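Local coordinates for argonaute protein (Marinitoga piezophila, PDB 5I4A) that cuts single-stranded target DNA at sites selected by short guide RNAs that carry a 5'-hydroxyl, preferring Mn(2+) for the reaction, at residues Leu557-Ile562 with Tyr572-Leu577; Thr549-Tyr554 with Thr568-Pro573. All coordinates share one frame; numbering follows the deposited sequence.

Contact 1: residues Leu557-Ile562 with Tyr572-Leu577. With nucleotides of chain B.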
ATOM      1  N   LEU A 557      -5.414 -16.666  -7.928  1.00 33.83           N
ATOM      2  CA  LEU A 557      -6.024 -16.612  -6.608  1.00 37.44           C
ATOM      3  C   LEU A 557      -6.869 -15.361  -6.409  1.00 35.17           C
ATOM      4  O   LEU A 557      -7.304 -15.091  -5.285  1.00 40.17           O
ATOM      5  CB  LEU A 557      -4.940 -16.691  -5.530  1.00 33.56           C
ATOM      6  CG  LEU A 557      -4.016 -17.908  -5.619  1.00 35.07           C
ATOM      7  CD1 LEU A 557      -2.810 -17.734  -4.715  1.00 33.30           C
ATOM      8  CD2 LEU A 557      -4.775 -19.171  -5.263  1.00 38.42           C
ATOM      9  N   LYS A 558      -7.109 -14.591  -7.469  1.00 33.83           N
ATOM     10  CA  LYS A 558      -7.873 -13.359  -7.336  1.00 44.11           C
ATOM     11  C   LYS A 558      -9.286 -13.659  -6.853  1.00 45.68           C
ATOM     12  O   LYS A 558      -9.947 -14.577  -7.352  1.00 34.23           O
ATOM     13  CB  LYS A 558      -7.912 -12.606  -8.667  1.00 42.67           C
ATOM     14  CG  LYS A 558      -6.542 -12.243  -9.227  1.00 36.98           C
ATOM     15  CD  LYS A 558      -6.616 -10.961 -10.042  1.00 43.52           C
ATOM     16  CE  LYS A 558      -5.413 -10.799 -10.957  1.00 50.45           C
ATOM     17  NZ  LYS A 558      -5.526 -11.661 -12.167  1.00 55.14           N
ATOM     18  N   GLU A 559      -9.735 -12.884  -5.863  1.00 40.82           N
ATOM     19  CA  GLU A 559     -11.020 -13.012  -5.181  1.00 38.10           C
ATOM     20  C   GLU A 559     -11.104 -14.255  -4.303  1.00 38.91           C
ATOM     21  O   GLU A 559     -12.199 -14.620  -3.858  1.00 38.71           O
ATOM     22  CB  GLU A 559     -12.194 -12.987  -6.169  1.00 41.70           C
ATOM     23  CG  GLU A 559     -12.219 -11.732  -7.036  1.00 41.45           C
ATOM     24  CD  GLU A 559     -13.383 -11.708  -8.007  1.00 55.93           C
ATOM     25  OE1 GLU A 559     -13.148 -11.829  -9.228  1.00 60.60           O
ATOM     26  OE2 GLU A 559     -14.535 -11.570  -7.546  1.00 55.22           O
ATOM     27  N   TRP A 560      -9.979 -14.908  -4.026  1.00 36.89           N
ATOM     28  CA  TRP A 560      -9.930 -16.060  -3.141  1.00 36.62           C
ATOM     29  C   TRP A 560      -9.341 -15.674  -1.790  1.00 33.76           C
ATOM     30  O   TRP A 560      -8.460 -14.816  -1.698  1.00 33.53           O
ATOM     31  CB  TRP A 560      -9.098 -17.190  -3.751  1.00 40.09           C
ATOM     32  CG  TRP A 560      -9.821 -17.960  -4.798  1.00 38.43           C
ATOM     33  CD1 TRP A 560      -9.888 -17.677  -6.132  1.00 34.42           C
ATOM     34  CD2 TRP A 560     -10.590 -19.150  -4.601  1.00 40.44           C
ATOM     35  NE1 TRP A 560     -10.652 -18.619  -6.777  1.00 36.74           N
ATOM     36  CE2 TRP A 560     -11.095 -19.535  -5.858  1.00 39.25           C
ATOM     37  CE3 TRP A 560     -10.902 -19.928  -3.482  1.00 35.87           C
ATOM     38  CZ2 TRP A 560     -11.893 -20.664  -6.028  1.00 40.66           C
ATOM     39  CZ3 TRP A 560     -11.695 -21.048  -3.652  1.00 42.07           C
ATOM     40  CH2 TRP A 560     -12.181 -21.406  -4.914  1.00 43.57           C
ATOM     41  N   ILE A 561      -9.841 -16.322  -0.742  1.00 33.81           N
ATOM     42  CA  ILE A 561      -9.300 -16.198   0.607  1.00 33.60           C
ATOM     43  C   ILE A 561      -8.645 -17.525   0.967  1.00 42.15           C
ATOM     44  O   ILE A 561      -9.297 -18.576   0.936  1.00 46.13           O
ATOM     45  CB  ILE A 561     -10.384 -15.821   1.629  1.00 34.40           C
ATOM     46  CG1 ILE A 561     -10.928 -14.421   1.345  1.00 37.21           C
ATOM     47  CG2 ILE A 561      -9.830 -15.897   3.044  1.00 33.45           C
ATOM     48  CD1 ILE A 561     -11.792 -13.869   2.464  1.00 38.97           C
ATOM     49  N   ILE A 562      -7.361 -17.475   1.306  1.00 33.42           N
ATOM     50  CA  ILE A 562      -6.571 -18.663   1.605  1.00 33.41           C
ATOM     51  C   ILE A 562      -6.224 -18.656   3.086  1.00 36.08           C
ATOM     52  O   ILE A 562      -5.789 -17.632   3.623  1.00 43.52           O
ATOM     53  CB  ILE A 562      -5.301 -18.721   0.740  1.00 41.77           C
ATOM     54  CG1 ILE A 562      -5.680 -18.873  -0.734  1.00 40.67           C
ATOM     55  CG2 ILE A 562      -4.389 -19.856   1.186  1.00 55.96           C
ATOM     56  CD1 ILE A 562      -4.499 -18.811  -1.669  1.00 48.62           C
ATOM     57  N   TYR A 572      -6.763 -12.231  -1.920  1.00 27.69           N
ATOM     58  CA  TYR A 572      -6.247 -11.603  -3.134  1.00 24.79           C
ATOM     59  C   TYR A 572      -7.401 -10.859  -3.786  1.00 33.78           C
ATOM     60  O   TYR A 572      -8.250 -11.484  -4.448  1.00 33.65           O
ATOM     61  CB  TYR A 572      -5.656 -12.647  -4.082  1.00 34.79           C
ATOM     62  CG  TYR A 572      -4.446 -13.361  -3.511  1.00 31.52           C
ATOM     63  CD1 TYR A 572      -4.592 -14.387  -2.585  1.00 36.82           C
ATOM     64  CD2 TYR A 572      -3.158 -13.007  -3.897  1.00 31.31           C
ATOM     65  CE1 TYR A 572      -3.494 -15.038  -2.058  1.00 34.44           C
ATOM     66  CE2 TYR A 572      -2.052 -13.651  -3.375  1.00 35.76           C
ATOM     67  CZ  TYR A 572      -2.226 -14.668  -2.456  1.00 39.42           C
ATOM     68  OH  TYR A 572      -1.131 -15.317  -1.932  1.00 39.90           O
ATOM     69  N   PRO A 573      -7.493  -9.544  -3.616  1.00 35.88           N
ATOM     70  CA  PRO A 573      -8.656  -8.811  -4.125  1.00 35.82           C
ATOM     71  C   PRO A 573      -8.662  -8.755  -5.643  1.00 45.19           C
ATOM     72  O   PRO A 573      -7.630  -8.890  -6.306  1.00 36.10           O
ATOM     73  CB  PRO A 573      -8.487  -7.414  -3.519  1.00 35.97           C
ATOM     74  CG  PRO A 573      -7.006  -7.279  -3.321  1.00 35.63           C
ATOM     75  CD  PRO A 573      -6.511  -8.654  -2.971  1.00 35.75           C
ATOM     76  N   LYS A 574      -9.860  -8.555  -6.193  1.00 42.38           N
ATOM     77  CA  LYS A 574     -10.000  -8.460  -7.639  1.00 39.11           C
ATOM     78  C   LYS A 574      -9.217  -7.264  -8.164  1.00 40.67           C
ATOM     79  O   LYS A 574      -9.275  -6.165  -7.604  1.00 45.48           O
ATOM     80  CB  LYS A 574     -11.471  -8.343  -8.036  1.00 36.11           C
ATOM     81  CG  LYS A 574     -11.685  -8.314  -9.544  1.00 36.28           C
ATOM     82  CD  LYS A 574     -13.142  -8.527  -9.930  1.00 43.64           C
ATOM     83  CE  LYS A 574     -13.954  -7.243  -9.829  1.00 55.08           C
ATOM     84  NZ  LYS A 574     -14.097  -6.766  -8.425  1.00 62.77           N
ATOM     85  N   THR A 575      -8.469  -7.490  -9.240  1.00 41.58           N
ATOM     86  CA  THR A 575      -7.601  -6.468  -9.804  1.00 43.48           C
ATOM     87  C   THR A 575      -7.344  -6.810 -11.264  1.00 47.73           C
ATOM     88  O   THR A 575      -7.198  -7.984 -11.614  1.00 52.25           O
ATOM     89  CB  THR A 575      -6.275  -6.381  -9.030  1.00 49.73           C
ATOM     90  OG1 THR A 575      -6.537  -6.213  -7.631  1.00 67.90           O
ATOM     91  CG2 THR A 575      -5.450  -5.212  -9.507  1.00 38.65           C
ATOM     92  N   PHE A 576      -7.313  -5.786 -12.113  1.00 49.41           N
ATOM     93  CA  PHE A 576      -6.898  -5.958 -13.499  1.00 51.81           C
ATOM     94  C   PHE A 576      -5.391  -5.815 -13.674  1.00 43.75           C
ATOM     95  O   PHE A 576      -4.905  -5.869 -14.808  1.00 51.94           O
ATOM     96  CB  PHE A 576      -7.634  -4.963 -14.410  1.00 54.40           C
ATOM     97  CG  PHE A 576      -7.481  -3.525 -14.000  1.00 60.38           C
ATOM     98  CD1 PHE A 576      -8.360  -2.951 -13.096  1.00 60.91           C
ATOM     99  CD2 PHE A 576      -6.465  -2.742 -14.526  1.00 61.30           C
ATOM    100  CE1 PHE A 576      -8.226  -1.628 -12.718  1.00 63.19           C
ATOM    101  CE2 PHE A 576      -6.327  -1.416 -14.154  1.00 59.57           C
ATOM    102  CZ  PHE A 576      -7.206  -0.862 -13.244  1.00 58.65           C
ATOM    103  N   LEU A 577      -4.647  -5.639 -12.586  1.00 45.88           N
ATOM    104  CA  LEU A 577      -3.194  -5.595 -12.593  1.00 43.33           C
ATOM    105  C   LEU A 577      -2.642  -6.948 -12.136  1.00 43.53           C
ATOM    106  O   LEU A 577      -3.327  -7.974 -12.218  1.00 43.14           O
ATOM    107  CB  LEU A 577      -2.693  -4.450 -11.702  1.00 50.17           C
ATOM    108  CG  LEU A 577      -2.958  -2.987 -12.061  1.00 51.56           C
ATOM    109  CD1 LEU A 577      -4.341  -2.553 -11.617  1.00 53.26           C
ATOM    110  CD2 LEU A 577      -1.895  -2.096 -11.433  1.00 50.61           C
TER
ATOM    111  P     A B   4      -8.941   4.985  -7.331  1.00 35.96           P
ATOM    112  OP1   A B   4      -9.210   4.181  -6.111  1.00 37.85           O
ATOM    113  OP2   A B   4      -8.473   6.389  -7.208  1.00 34.27           O
ATOM    114  O5'   A B   4      -7.903   4.176  -8.229  1.00 38.64           O
ATOM    115  C5'   A B   4      -8.173   2.839  -8.619  1.00 42.19           C
ATOM    116  C4'   A B   4      -7.269   2.392  -9.738  1.00 46.15           C
ATOM    117  O4'   A B   4      -7.518   3.181 -10.930  1.00 44.02           O
ATOM    118  C3'   A B   4      -5.776   2.555  -9.508  1.00 46.96           C
ATOM    119  O3'   A B   4      -5.224   1.542  -8.684  1.00 40.63           O
ATOM    120  C2'   A B   4      -5.229   2.550 -10.928  1.00 45.04           C
ATOM    121  O2'   A B   4      -5.162   1.227 -11.438  1.00 41.50           O
ATOM    122  C1'   A B   4      -6.324   3.306 -11.678  1.00 39.60           C
ATOM    123  N9    A B   4      -5.994   4.734 -11.830  1.00 30.34           N
ATOM    124  C8    A B   4      -6.419   5.791 -11.063  1.00 28.63           C
ATOM    125  N7    A B   4      -5.945   6.949 -11.457  1.00 37.96           N
ATOM    126  C5    A B   4      -5.151   6.633 -12.553  1.00 23.43           C
ATOM    127  C6    A B   4      -4.366   7.422 -13.412  1.00 31.18           C
ATOM    128  N6    A B   4      -4.256   8.749 -13.300  1.00 37.47           N
ATOM    129  N1    A B   4      -3.694   6.797 -14.405  1.00 30.58           N
ATOM    130  C2    A B   4      -3.809   5.467 -14.520  1.00 24.05           C
ATOM    131  N3    A B   4      -4.513   4.619 -13.771  1.00 39.77           N
ATOM    132  C4    A B   4      -5.167   5.271 -12.791  1.00 32.64           C
TER
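The ring of Tyr572 lies alongside Leu557, both side chains pointing the same way. Leu557 CB sits over one ring face, 4.0 Å from the centroid and offset toward the rim, in a CH-pi contact, while its CD1 methyl reaches on toward Tyr572 CE1 and CZ. Ile562 CD1 crosses obliquely to Tyr572 CE1 at 3.9 Å. Branched aliphatic groups suit this buried ring, whose hydroxyl leaves the pair for Ile551 O. In both Leu557 and Tyr572, CG stands anti to the carbonyl carbon, beside the backbone N (chi1 -56° and -64°).

The backbone does the gripping. Glu559 N donates to Tyr572 O over a very short 2.5 Å, and Tyr572 N returns a bond to Trp560 O at 3.1 Å; both run nearly along the C=O axis. From the turn, the side chain of Glu559 runs beside that of Lys574, with Glu559 CG 3.6 Å from Lys574 CB. Their charged ends do not meet, and Lys574 NZ bonds Asn616 instead. Lys558 lays its methylenes along the backbone of 572-577, CE 3.4 Å from Thr575 O. Farther on, Phe576 CZ comes within 3.4 Å of O2' of A4 of chain B, the guide RNA, and Leu577 CD1 covers one face of that phenyl ring.

Glu559, with a positive phi of 70°, is the third residue of a type II turn closed by Trp560 N to Leu557 O. Two residues, Glu559 and Trp560, therefore face the single Tyr572: a G1 beta bulge, here at the end of an antiparallel strand pair in the RNase H fold of the PIWI domain.

Contact 2: residues Thr549-Tyr554 with Thr568-Pro573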
ATOM      1  N   THR A 549       2.291  -8.597   1.399  1.00 41.46           N
ATOM      2  CA  THR A 549       2.683  -9.976   1.656  1.00 33.73           C
ATOM      3  C   THR A 549       3.397 -10.556   0.440  1.00 37.39           C
ATOM      4  O   THR A 549       3.059 -10.251  -0.711  1.00 34.11           O
ATOM      5  CB  THR A 549       1.473 -10.840   2.026  1.00 41.55           C
ATOM      6  OG1 THR A 549       1.916 -12.157   2.379  1.00 39.86           O
ATOM      7  CG2 THR A 549       0.503 -10.946   0.871  1.00 38.84           C
ATOM      8  N   ASN A 550       4.406 -11.379   0.705  1.00 31.36           N
ATOM      9  CA  ASN A 550       5.222 -11.991  -0.334  1.00 32.64           C
ATOM     10  C   ASN A 550       4.697 -13.355  -0.765  1.00 35.27           C
ATOM     11  O   ASN A 550       5.253 -13.958  -1.690  1.00 31.66           O
ATOM     12  CB  ASN A 550       6.666 -12.126   0.161  1.00 31.20           C
ATOM     13  CG  ASN A 550       7.664 -12.239  -0.969  1.00 31.17           C
ATOM     14  OD1 ASN A 550       7.653 -11.439  -1.901  1.00 37.59           O
ATOM     15  ND2 ASN A 550       8.531 -13.242  -0.896  1.00 31.16           N
ATOM     16  N   ILE A 551       3.647 -13.853  -0.122  1.00 38.02           N
ATOM     17  CA  ILE A 551       3.097 -15.164  -0.446  1.00 35.20           C
ATOM     18  C   ILE A 551       2.212 -15.040  -1.676  1.00 38.95           C
ATOM     19  O   ILE A 551       1.280 -14.226  -1.709  1.00 33.81           O
ATOM     20  CB  ILE A 551       2.315 -15.732   0.748  1.00 32.01           C
ATOM     21  CG1 ILE A 551       3.241 -15.888   1.956  1.00 33.20           C
ATOM     22  CG2 ILE A 551       1.659 -17.058   0.375  1.00 32.25           C
ATOM     23  CD1 ILE A 551       2.517 -16.133   3.263  1.00 31.85           C
ATOM     24  N   ASN A 552       2.496 -15.846  -2.692  1.00 32.75           N
ATOM     25  CA  ASN A 552       1.781 -15.730  -3.954  1.00 39.07           C
ATOM     26  C   ASN A 552       1.812 -17.085  -4.654  1.00 42.76           C
ATOM     27  O   ASN A 552       2.094 -18.114  -4.031  1.00 38.47           O
ATOM     28  CB  ASN A 552       2.389 -14.596  -4.798  1.00 32.32           C
ATOM     29  CG  ASN A 552       1.345 -13.830  -5.577  1.00 32.44           C
ATOM     30  OD1 ASN A 552       0.358 -14.403  -6.039  1.00 38.89           O
ATOM     31  ND2 ASN A 552       1.550 -12.528  -5.720  1.00 35.73           N
ATOM     32  N   SER A 553       1.529 -17.084  -5.955  1.00 37.84           N
ATOM     33  CA  SER A 553       1.389 -18.316  -6.721  1.00 35.56           C
ATOM     34  C   SER A 553       1.325 -17.978  -8.201  1.00 39.54           C
ATOM     35  O   SER A 553       0.964 -16.863  -8.588  1.00 39.52           O
ATOM     36  CB  SER A 553       0.133 -19.085  -6.309  1.00 35.61           C
ATOM     37  OG  SER A 553      -0.180 -20.089  -7.260  1.00 40.98           O
ATOM     38  N   TYR A 554       1.670 -18.965  -9.028  1.00 41.13           N
ATOM     39  CA  TYR A 554       1.397 -18.866 -10.456  1.00 41.21           C
ATOM     40  C   TYR A 554      -0.047 -19.211 -10.792  1.00 47.10           C
ATOM     41  O   TYR A 554      -0.506 -18.887 -11.892  1.00 50.63           O
ATOM     42  CB  TYR A 554       2.353 -19.758 -11.259  1.00 40.97           C
ATOM     43  CG  TYR A 554       2.502 -21.176 -10.745  1.00 50.03           C
ATOM     44  CD1 TYR A 554       1.535 -22.142 -11.007  1.00 48.03           C
ATOM     45  CD2 TYR A 554       3.624 -21.555 -10.019  1.00 48.43           C
ATOM     46  CE1 TYR A 554       1.675 -23.440 -10.544  1.00 43.73           C
ATOM     47  CE2 TYR A 554       3.774 -22.849  -9.557  1.00 50.34           C
ATOM     48  CZ  TYR A 554       2.796 -23.788  -9.820  1.00 52.01           C
ATOM     49  OH  TYR A 554       2.940 -25.076  -9.358  1.00 54.21           O
ATOM     50  N   THR A 568      -4.234 -16.861  10.654  1.00 35.22           N
ATOM     51  CA  THR A 568      -3.592 -16.111   9.580  1.00 40.20           C
ATOM     52  C   THR A 568      -4.216 -16.493   8.247  1.00 33.99           C
ATOM     53  O   THR A 568      -4.214 -17.670   7.872  1.00 31.95           O
ATOM     54  CB  THR A 568      -2.083 -16.368   9.558  1.00 47.72           C
ATOM     55  OG1 THR A 568      -1.601 -16.443  10.905  1.00 49.93           O
ATOM     56  CG2 THR A 568      -1.364 -15.233   8.850  1.00 52.56           C
ATOM     57  N   TYR A 569      -4.740 -15.496   7.534  1.00 30.28           N
ATOM     58  CA  TYR A 569      -5.335 -15.686   6.220  1.00 30.76           C
ATOM     59  C   TYR A 569      -4.713 -14.713   5.229  1.00 37.09           C
ATOM     60  O   TYR A 569      -4.084 -13.721   5.606  1.00 38.31           O
ATOM     61  CB  TYR A 569      -6.858 -15.474   6.239  1.00 38.46           C
ATOM     62  CG  TYR A 569      -7.649 -16.526   6.984  1.00 36.19           C
ATOM     63  CD1 TYR A 569      -7.591 -16.616   8.367  1.00 40.01           C
ATOM     64  CD2 TYR A 569      -8.479 -17.411   6.304  1.00 36.09           C
ATOM     65  CE1 TYR A 569      -8.320 -17.567   9.052  1.00 42.03           C
ATOM     66  CE2 TYR A 569      -9.216 -18.366   6.984  1.00 39.15           C
ATOM     67  CZ  TYR A 569      -9.132 -18.437   8.357  1.00 39.39           C
ATOM     68  OH  TYR A 569      -9.863 -19.384   9.037  1.00 39.85           O
ATOM     69  N   ILE A 570      -4.903 -15.011   3.946  1.00 33.40           N
ATOM     70  CA  ILE A 570      -4.510 -14.128   2.855  1.00 31.39           C
ATOM     71  C   ILE A 570      -5.669 -14.049   1.881  1.00 37.54           C
ATOM     72  O   ILE A 570      -6.190 -15.082   1.449  1.00 31.36           O
ATOM     73  CB  ILE A 570      -3.251 -14.624   2.119  1.00 40.04           C
ATOM     74  CG1 ILE A 570      -2.113 -14.885   3.092  1.00 44.26           C
ATOM     75  CG2 ILE A 570      -2.813 -13.614   1.066  1.00 44.04           C
ATOM     76  CD1 ILE A 570      -0.875 -15.397   2.409  1.00 52.84           C
ATOM     77  N   TYR A 571      -6.071 -12.833   1.528  1.00 35.97           N
ATOM     78  CA  TYR A 571      -7.012 -12.649   0.437  1.00 26.98           C
ATOM     79  C   TYR A 571      -6.328 -11.914  -0.705  1.00 23.44           C
ATOM     80  O   TYR A 571      -5.415 -11.108  -0.497  1.00 30.32           O
ATOM     81  CB  TYR A 571      -8.283 -11.912   0.889  1.00 33.45           C
ATOM     82  CG  TYR A 571      -8.153 -10.426   1.149  1.00 23.42           C
ATOM     83  CD1 TYR A 571      -8.209  -9.508   0.105  1.00 27.84           C
ATOM     84  CD2 TYR A 571      -8.028  -9.937   2.442  1.00 24.93           C
ATOM     85  CE1 TYR A 571      -8.108  -8.148   0.340  1.00 29.71           C
ATOM     86  CE2 TYR A 571      -7.931  -8.578   2.686  1.00 34.16           C
ATOM     87  CZ  TYR A 571      -7.969  -7.688   1.632  1.00 29.25           C
ATOM     88  OH  TYR A 571      -7.872  -6.336   1.869  1.00 28.18           O
ATOM     89  N   TYR A 572      -6.763 -12.231  -1.920  1.00 27.69           N
ATOM     90  CA  TYR A 572      -6.247 -11.603  -3.134  1.00 24.79           C
ATOM     91  C   TYR A 572      -7.401 -10.859  -3.786  1.00 33.78           C
ATOM     92  O   TYR A 572      -8.250 -11.484  -4.448  1.00 33.65           O
ATOM     93  CB  TYR A 572      -5.656 -12.647  -4.082  1.00 34.79           C
ATOM     94  CG  TYR A 572      -4.446 -13.361  -3.511  1.00 31.52           C
ATOM     95  CD1 TYR A 572      -4.592 -14.387  -2.585  1.00 36.82           C
ATOM     96  CD2 TYR A 572      -3.158 -13.007  -3.897  1.00 31.31           C
ATOM     97  CE1 TYR A 572      -3.494 -15.038  -2.058  1.00 34.44           C
ATOM     98  CE2 TYR A 572      -2.052 -13.651  -3.375  1.00 35.76           C
ATOM     99  CZ  TYR A 572      -2.226 -14.668  -2.456  1.00 39.42           C
ATOM    100  OH  TYR A 572      -1.131 -15.317  -1.932  1.00 39.90           O
ATOM    101  N   PRO A 573      -7.493  -9.544  -3.616  1.00 35.88           N
ATOM    102  CA  PRO A 573      -8.656  -8.811  -4.125  1.00 35.82           C
ATOM    103  C   PRO A 573      -8.662  -8.755  -5.643  1.00 45.19           C
ATOM    104  O   PRO A 573      -7.630  -8.890  -6.306  1.00 36.10           O
ATOM    105  CB  PRO A 573      -8.487  -7.414  -3.519  1.00 35.97           C
ATOM    106  CG  PRO A 573      -7.006  -7.279  -3.321  1.00 35.63           C
ATOM    107  CD  PRO A 573      -6.511  -8.654  -2.971  1.00 35.75           C
TER
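Two isoleucines form the tight part of this contact. Ile570 CD1 pushes obliquely into the side chain of Ile551 and meets its CB, CG2 and CD1 alike, the two CD1 methyls being 3.6 Å apart. Ile570 CG1 stands anti to the carbonyl carbon and its chain is extended beyond (chi2 179°), so the terminal methyl reaches as far as it can. That length is needed, for the nearest CA atoms, those of Ile551 and Ile570, are still 8.4 Å apart.

Next to this apolar patch, Tyr572 closes the same gap with a polar tip. Its OH donates to Ile551 O at 2.7 Å, approaching from above the carbonyl plane, 54° out of it, and thus satisfies a main-chain oxygen of a loop residue. A tyrosine fits because its long, rigid ring carries the hydroxyl from one backbone to the other.

The looser side is carried by Thr549 and Asn552, both partly exposed, where Ile551 and Ile570 are buried. Thr549 CG2 comes only to 4.3 Å from Ile570 CG2, and its hydroxyl is engaged with Glu583. Asn552 OD1 approaches Tyr572 CE2 at 3.7 Å, the amide and ring planes 43° apart; the amide is held by Ser553 N, which bonds Asn552 OD1 at 2.9 Å, and by Gln579 O, which takes ND2.

The loop 549-554 thus lies over the face of the sheet to which Ile570 and Tyr572 point, with Leu564 of strand 560-565 and Glu583 of strand 582-589 packing against the isoleucines, while Tyr569 packs against helix 595-605.

In the fold
Tyr572 joins the two contacts: its backbone and ring serve contact 1 and its hydroxyl reaches the loop of contact 2; the centres of the two contacts are 8 Å apart. Strands 560-565 and 568-571 follow one another in the chain and lie antiparallel in the PIWI sheet, where Ile562 N and Ile570 O, 2.7 Å apart, are probably hydrogen-bonded. Contact 1 lies away from the catalytic residues but reaches the guide RNA directly through Phe576 and Leu577. Contact 2 stops about 7 Å short of the nucleic acid at the nearest atom; its Thr549 side chain is about 11 Å from that of Asp519, a probable manganese ligand by similarity.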